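Side-chain contacts in NANS (YJHS), A 9-O-acetyl N-acetylneuraminic acid esterase (Escherichia coli O157:H7 EDL933, PDB 3PT5), which probably hydrolyses the 9-O-acetyl group of 9-O-acetyl-N-acetylneuraminate, a sialic acid of mammalian mucosal sites on which the bacterium can then grow: residues A[252-255]-A[256-259]; A[239-242]-A[243-247]. All coordinates share one frame; numbering follows the deposited sequence.

Contact 1: A[252-255]-A[256-259]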
ATOM      1  N   ALA A 252      20.683   5.083   5.893  1.00 15.62           N
ATOM      2  CA  ALA A 252      21.014   3.673   5.674  1.00 14.55           C
ATOM      3  C   ALA A 252      19.867   2.927   5.012  1.00 14.50           C
ATOM      4  O   ALA A 252      20.037   2.266   3.969  1.00 15.64           O
ATOM      5  CB  ALA A 252      21.404   3.004   6.961  1.00 14.86           C
ATOM      6  N   ILE A 253      18.678   3.072   5.590  1.00 12.94           N
ATOM      7  CA  ILE A 253      17.541   2.286   5.141  1.00 12.25           C
ATOM      8  C   ILE A 253      16.970   2.750   3.809  1.00 12.05           C
ATOM      9  O   ILE A 253      16.827   1.952   2.859  1.00 11.43           O
ATOM     10  CB  ILE A 253      16.474   2.200   6.234  1.00 11.88           C
ATOM     11  CG1 ILE A 253      17.066   1.435   7.423  1.00 11.77           C
ATOM     12  CG2 ILE A 253      15.158   1.569   5.687  1.00 11.72           C
ATOM     13  CD1 ILE A 253      16.162   1.236   8.647  1.00 14.09           C
ATOM     14  N   TYR A 254      16.648   4.037   3.742  1.00 11.93           N
ATOM     15  CA  TYR A 254      16.027   4.571   2.535  1.00 11.82           C
ATOM     16  C   TYR A 254      17.075   4.847   1.467  1.00 12.08           C
ATOM     17  O   TYR A 254      16.769   4.807   0.268  1.00 13.50           O
ATOM     18  CB  TYR A 254      15.138   5.787   2.851  1.00 11.73           C
ATOM     19  CG  TYR A 254      13.832   5.365   3.505  1.00 11.32           C
ATOM     20  CD1 TYR A 254      12.662   5.255   2.755  1.00 12.51           C
ATOM     21  CD2 TYR A 254      13.768   5.044   4.854  1.00 11.98           C
ATOM     22  CE1 TYR A 254      11.469   4.835   3.327  1.00 11.36           C
ATOM     23  CE2 TYR A 254      12.572   4.604   5.449  1.00 12.00           C
ATOM     24  CZ  TYR A 254      11.418   4.522   4.683  1.00 11.48           C
ATOM     25  OH  TYR A 254      10.215   4.108   5.248  1.00 11.36           O
ATOM     26  N   GLY A 255      18.321   5.047   1.878  1.00 12.88           N
ATOM     27  CA  GLY A 255      19.397   5.174   0.897  1.00 12.79           C
ATOM     28  C   GLY A 255      19.565   3.876   0.121  1.00 12.84           C
ATOM     29  O   GLY A 255      19.841   3.891  -1.090  1.00 14.33           O
ATOM     30  N   ASN A 256      19.325   2.754   0.788  1.00 12.39           N
ATOM     31  CA  ASN A 256      19.433   1.465   0.146  1.00 13.39           C
ATOM     32  C   ASN A 256      18.372   1.240  -0.943  1.00 13.34           C
ATOM     33  O   ASN A 256      18.515   0.375  -1.803  1.00 14.58           O
ATOM     34  CB  ASN A 256      19.397   0.349   1.177  1.00 13.80           C
ATOM     35  CG  ASN A 256      19.651  -1.002   0.558  1.00 12.08           C
ATOM     36  OD1 ASN A 256      20.707  -1.232  -0.068  1.00 16.46           O
ATOM     37  ND2 ASN A 256      18.706  -1.923   0.744  1.00 13.42           N
ATOM     38  N   TYR A 257      17.293   2.006  -0.889  1.00 13.39           N
ATOM     39  CA  TYR A 257      16.270   1.949  -1.944  1.00 14.27           C
ATOM     40  C   TYR A 257      16.706   2.725  -3.186  1.00 15.99           C
ATOM     41  O   TYR A 257      16.135   2.539  -4.256  1.00 15.35           O
ATOM     42  CB  TYR A 257      14.958   2.532  -1.443  1.00 13.62           C
ATOM     43  CG  TYR A 257      14.293   1.727  -0.341  1.00 12.62           C
ATOM     44  CD1 TYR A 257      14.245   0.328  -0.380  1.00 10.65           C
ATOM     45  CD2 TYR A 257      13.679   2.368   0.728  1.00 11.62           C
ATOM     46  CE1 TYR A 257      13.628  -0.410   0.654  1.00 12.47           C
ATOM     47  CE2 TYR A 257      13.053   1.651   1.747  1.00 10.19           C
ATOM     48  CZ  TYR A 257      13.017   0.275   1.714  1.00 10.66           C
ATOM     49  OH  TYR A 257      12.399  -0.415   2.748  1.00  9.91           O
ATOM     50  N   GLN A 258      17.702   3.594  -3.014  1.00 17.38           N
ATOM     51  CA  GLN A 258      18.202   4.491  -4.062  1.00 18.90           C
ATOM     52  C   GLN A 258      19.525   4.006  -4.651  1.00 18.91           C
ATOM     53  O   GLN A 258      19.887   4.361  -5.779  1.00 18.97           O
ATOM     54  CB  GLN A 258      18.434   5.888  -3.472  1.00 19.62           C
ATOM     55  CG  GLN A 258      17.199   6.547  -2.926  1.00 22.22           C
ATOM     56  CD  GLN A 258      17.489   7.736  -2.014  1.00 24.46           C
ATOM     57  OE1 GLN A 258      18.075   8.732  -2.438  1.00 26.00           O
ATOM     58  NE2 GLN A 258      17.031   7.647  -0.760  1.00 24.98           N
ATOM     59  N   ASN A 259      20.272   3.235  -3.869  1.00 18.81           N
ATOM     60  CA  ASN A 259      21.576   2.730  -4.285  1.00 19.78           C
ATOM     61  C   ASN A 259      21.663   1.220  -4.137  1.00 19.37           C
ATOM     62  O   ASN A 259      22.709   0.676  -3.777  1.00 20.97           O
ATOM     63  CB  ASN A 259      22.685   3.400  -3.463  1.00 20.37           C
ATOM     64  CG  ASN A 259      22.721   4.892  -3.657  1.00 23.71           C
ATOM     65  OD1 ASN A 259      22.859   5.384  -4.776  1.00 28.00           O
ATOM     66  ND2 ASN A 259      22.576   5.635  -2.556  1.00 27.66           N
TER
HETATM   67  O   HOH W   1      16.943  -0.962   2.892  1.00 12.89           O

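Contact 2: A[239-242]-A[243-247]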
ATOM      1  N   THR A 239       7.523  10.105   5.559  1.00  7.65           N
ATOM      2  CA  THR A 239       7.182  11.489   5.907  1.00  7.80           C
ATOM      3  C   THR A 239       8.335  12.243   6.548  1.00  7.57           C
ATOM      4  O   THR A 239       9.312  11.639   7.007  1.00  8.77           O
ATOM      5  CB  THR A 239       5.994  11.589   6.886  1.00  7.10           C
ATOM      6  OG1 THR A 239       6.453  11.328   8.220  1.00  7.72           O
ATOM      7  CG2 THR A 239       4.904  10.622   6.503  1.00  7.37           C
ATOM      8  N   TRP A 240       8.155  13.553   6.655  1.00  8.55           N
ATOM      9  CA  TRP A 240       9.192  14.411   7.192  1.00  8.72           C
ATOM     10  C   TRP A 240       9.512  14.084   8.631  1.00 10.03           C
ATOM     11  O   TRP A 240      10.642  14.289   9.064  1.00 11.16           O
ATOM     12  CB  TRP A 240       8.790  15.881   7.078  1.00  9.07           C
ATOM     13  CG  TRP A 240       7.558  16.315   7.832  1.00 10.87           C
ATOM     14  CD1 TRP A 240       6.289  16.481   7.307  1.00 10.90           C
ATOM     15  CD2 TRP A 240       7.484  16.739   9.200  1.00 12.27           C
ATOM     16  NE1 TRP A 240       5.432  16.958   8.289  1.00 13.16           N
ATOM     17  CE2 TRP A 240       6.142  17.129   9.448  1.00 13.29           C
ATOM     18  CE3 TRP A 240       8.423  16.826  10.249  1.00 13.67           C
ATOM     19  CZ2 TRP A 240       5.712  17.571  10.708  1.00 15.34           C
ATOM     20  CZ3 TRP A 240       7.985  17.272  11.505  1.00 14.41           C
ATOM     21  CH2 TRP A 240       6.642  17.629  11.716  1.00 11.48           C
ATOM     22  N   TYR A 241       8.519  13.574   9.364  1.00  9.00           N
ATOM     23  CA  TYR A 241       8.732  13.180  10.779  1.00 10.47           C
ATOM     24  C   TYR A 241       9.891  12.175  10.897  1.00 10.87           C
ATOM     25  O   TYR A 241      10.840  12.343  11.727  1.00 11.56           O
ATOM     26  CB  TYR A 241       7.444  12.593  11.390  1.00 10.19           C
ATOM     27  CG  TYR A 241       7.761  11.909  12.707  1.00 10.77           C
ATOM     28  CD1 TYR A 241       7.954  12.663  13.863  1.00 13.58           C
ATOM     29  CD2 TYR A 241       7.943  10.537  12.776  1.00 12.43           C
ATOM     30  CE1 TYR A 241       8.288  12.060  15.072  1.00 10.86           C
ATOM     31  CE2 TYR A 241       8.289   9.910  13.980  1.00 11.50           C
ATOM     32  CZ  TYR A 241       8.465  10.693  15.114  1.00 13.64           C
ATOM     33  OH  TYR A 241       8.802  10.106  16.295  1.00 15.91           O
ATOM     34  N   TRP A 242       9.823  11.126  10.077  1.00 11.12           N
ATOM     35  CA  TRP A 242      10.775  10.015  10.150  1.00 11.72           C
ATOM     36  C   TRP A 242      12.166  10.446   9.662  1.00 13.11           C
ATOM     37  O   TRP A 242      13.183  10.153  10.284  1.00 14.11           O
ATOM     38  CB  TRP A 242      10.229   8.865   9.299  1.00 12.13           C
ATOM     39  CG  TRP A 242       8.967   8.296   9.866  1.00 11.43           C
ATOM     40  CD1 TRP A 242       7.674   8.516   9.415  1.00  9.84           C
ATOM     41  CD2 TRP A 242       8.849   7.475  11.033  1.00 10.42           C
ATOM     42  NE1 TRP A 242       6.786   7.829  10.192  1.00  9.24           N
ATOM     43  CE2 TRP A 242       7.459   7.192  11.205  1.00  9.75           C
ATOM     44  CE3 TRP A 242       9.776   6.934  11.938  1.00 11.21           C
ATOM     45  CZ2 TRP A 242       6.974   6.386  12.245  1.00  9.88           C
ATOM     46  CZ3 TRP A 242       9.293   6.121  12.988  1.00 11.57           C
ATOM     47  CH2 TRP A 242       7.894   5.863  13.129  1.00 13.18           C
ATOM     48  N   LYS A 243      12.186  11.182   8.565  1.00 12.99           N
ATOM     49  CA  LYS A 243      13.437  11.743   8.043  1.00 13.64           C
ATOM     50  C   LYS A 243      14.134  12.692   8.996  1.00 13.95           C
ATOM     51  O   LYS A 243      15.366  12.678   9.080  1.00 14.60           O
ATOM     52  CB  LYS A 243      13.181  12.518   6.773  1.00 13.47           C
ATOM     53  CG  LYS A 243      12.625  11.739   5.646  1.00 14.87           C
ATOM     54  CD  LYS A 243      12.474  12.703   4.554  1.00 18.02           C
ATOM     55  CE  LYS A 243      11.989  12.078   3.287  1.00 20.87           C
ATOM     56  NZ  LYS A 243      12.642  12.781   2.140  1.00 20.96           N
ATOM     57  N   GLU A 244      13.384  13.558   9.675  1.00 13.85           N
ATOM     58  CA  GLU A 244      14.030  14.565  10.542  1.00 14.49           C
ATOM     59  C   GLU A 244      14.499  13.965  11.850  1.00 15.28           C
ATOM     60  O   GLU A 244      15.481  14.421  12.426  1.00 15.76           O
ATOM     61  CB  GLU A 244      13.075  15.715  10.874  1.00 15.88           C
ATOM     62  CG  GLU A 244      12.730  16.601   9.685  1.00 15.74           C
ATOM     63  CD  GLU A 244      12.030  17.905  10.100  1.00 19.91           C
ATOM     64  OE1 GLU A 244      11.946  18.191  11.312  1.00 22.76           O
ATOM     65  OE2 GLU A 244      11.547  18.641   9.219  1.00 20.15           O
ATOM     66  N   ASN A 245      13.795  12.946  12.320  1.00 14.52           N
ATOM     67  CA  ASN A 245      14.029  12.410  13.662  1.00 15.15           C
ATOM     68  C   ASN A 245      15.006  11.227  13.704  1.00 15.83           C
ATOM     69  O   ASN A 245      15.562  10.906  14.764  1.00 16.02           O
ATOM     70  CB  ASN A 245      12.694  12.055  14.327  1.00 15.35           C
ATOM     71  CG  ASN A 245      12.005  13.274  14.932  1.00 17.80           C
ATOM     72  OD1 ASN A 245      12.326  13.693  16.052  1.00 20.16           O
ATOM     73  ND2 ASN A 245      11.057  13.859  14.195  1.00 17.90           N
ATOM     74  N   PHE A 246      15.212  10.589  12.552  1.00 14.74           N
ATOM     75  CA  PHE A 246      16.083   9.421  12.448  1.00 14.87           C
ATOM     76  C   PHE A 246      16.948   9.568  11.172  1.00 14.98           C
ATOM     77  O   PHE A 246      16.934   8.700  10.318  1.00 13.65           O
ATOM     78  CB  PHE A 246      15.255   8.110  12.443  1.00 14.30           C
ATOM     79  CG  PHE A 246      14.243   8.038  13.545  1.00 14.25           C
ATOM     80  CD1 PHE A 246      14.605   7.606  14.829  1.00 15.46           C
ATOM     81  CD2 PHE A 246      12.942   8.490  13.341  1.00 16.68           C
ATOM     82  CE1 PHE A 246      13.675   7.565  15.870  1.00 16.25           C
ATOM     83  CE2 PHE A 246      12.000   8.458  14.379  1.00 17.46           C
ATOM     84  CZ  PHE A 246      12.369   8.005  15.647  1.00 14.29           C
ATOM     85  N   PRO A 247      17.730  10.670  11.067  1.00 15.34           N
ATOM     86  CA  PRO A 247      18.459  10.942   9.826  1.00 15.77           C
ATOM     87  C   PRO A 247      19.535   9.891   9.475  1.00 16.31           C
ATOM     88  O   PRO A 247      19.705   9.514   8.297  1.00 15.91           O
ATOM     89  CB  PRO A 247      19.086  12.329  10.083  1.00 15.98           C
ATOM     90  CG  PRO A 247      19.209  12.425  11.559  1.00 16.39           C
ATOM     91  CD  PRO A 247      18.025  11.659  12.123  1.00 15.94           C
TER

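Contact 1: A[252-255]-A[256-259]
From A252 to N259 the backbone keeps coiling, its N-H groups reaching back three or four residues: N256 N bonds to A252 O, four back (3.3 Å), whereas Y257 N turns to Y254 O, three back. G255 O is gripped twice, by Q258 N from above its carbonyl plane and by N259 N nearly along the C=O axis (2.9 Å). The Y254 carbonyl also takes two donors, Y257 N on one face of its plane and Q258 NE2 on the opposite face (3.0 Å), so the glutamine amide adds a side-chain bond to the turn.

The rings of Y254 and Y257 form a T-shaped (edge-to-face) pair, centroids 5.3 Å apart and planes at 83°. The CD2-CE2 edge of Y257 faces the Y254 ring, and CD2 comes 3.7 Å from Y254 CD1. Both tyrosines hold CG anti to the carbonyl carbon (chi1 -75° and -67°), which sends the rings out side by side in the same direction. In this SGNH hydrolase the segment leads from the helix toward strand 265-268, and Y257 packs against F267 of that strand and F207 of helix 203-218, its OH bonded to Q190 O and W188 NE1. A water donates to I253 O and accepts from N256 ND2, 2.9 Å from each; the same ND2 is also hydrogen-bonded to N208 OD1.

Contact 2: A[239-242]-A[243-247]
Backbone bonds of the short helix 240-245 join the two segments: E244 N meets W240 O at 2.9 Å, N245 N meets Y241 O, and F246 N meets W242 O as the chain leaves helical geometry. At the other end T239 is the N-cap; its OG1 accepts a weak bond from Y241 N and gives its own hydrogen to S310 O.

One side-chain bond crosses the contact. N245 ND2 donates to Y241 O at 2.9 Å, the acceptor lying in the plane of the amide and the N-H...O angle a fairly straight 160°. The same amide nitrogen lies 3.3 Å from Y241 CD1.

Aromatic packing gathers round F246. Its CE2 meets W242 CE3 at 3.6 Å and Y241 CE2 at 4.0 Å; the tryptophan and phenylalanine rings are tilted by 29° and offset, meeting through CE3 and CE2 rather than face on face. Within 239-242, Y241, its CG anti to the backbone N (chi1 167°), lies over the indole of the next residue, W242, with Y241 CD2 3.6 Å above the centre of its face.

Charged groups lie on other sides of the helix. The E244 carboxylate approaches the indole of W240 obliquely, OE2 3.8 Å from CE3, while OE1 forms a salt bridge with R276; K243 NZ pairs with D237. With Y241 O accepting from both the backbone and side-chain nitrogens of N245, the last turn has an extra polar tie, while K243-D237 fastens the helix to the chain just before it and E244-R276 to a loop later in the sequence.

Contact 2 comes first along the chain, on helix 240-245; contact 1 follows on helix 247-253 and in the loop after it. Their centres are 14 Å apart and their nearest atoms about 5 Å, without touching. Both belong to the connection between strands 233-236 and 265-268, parallel neighbours at one side of the central mixed sheet, and both lie on the same side of the chain's centre. Y250, on helix 247-253, relates the two: its ring meets that of Y254, and its OH makes a weak hydrogen bond with K243 NZ. E192 also touches both, through Y254 and W242. Two short helices in series thus carry the chain across to an outermost strand of the sheet, 265-268.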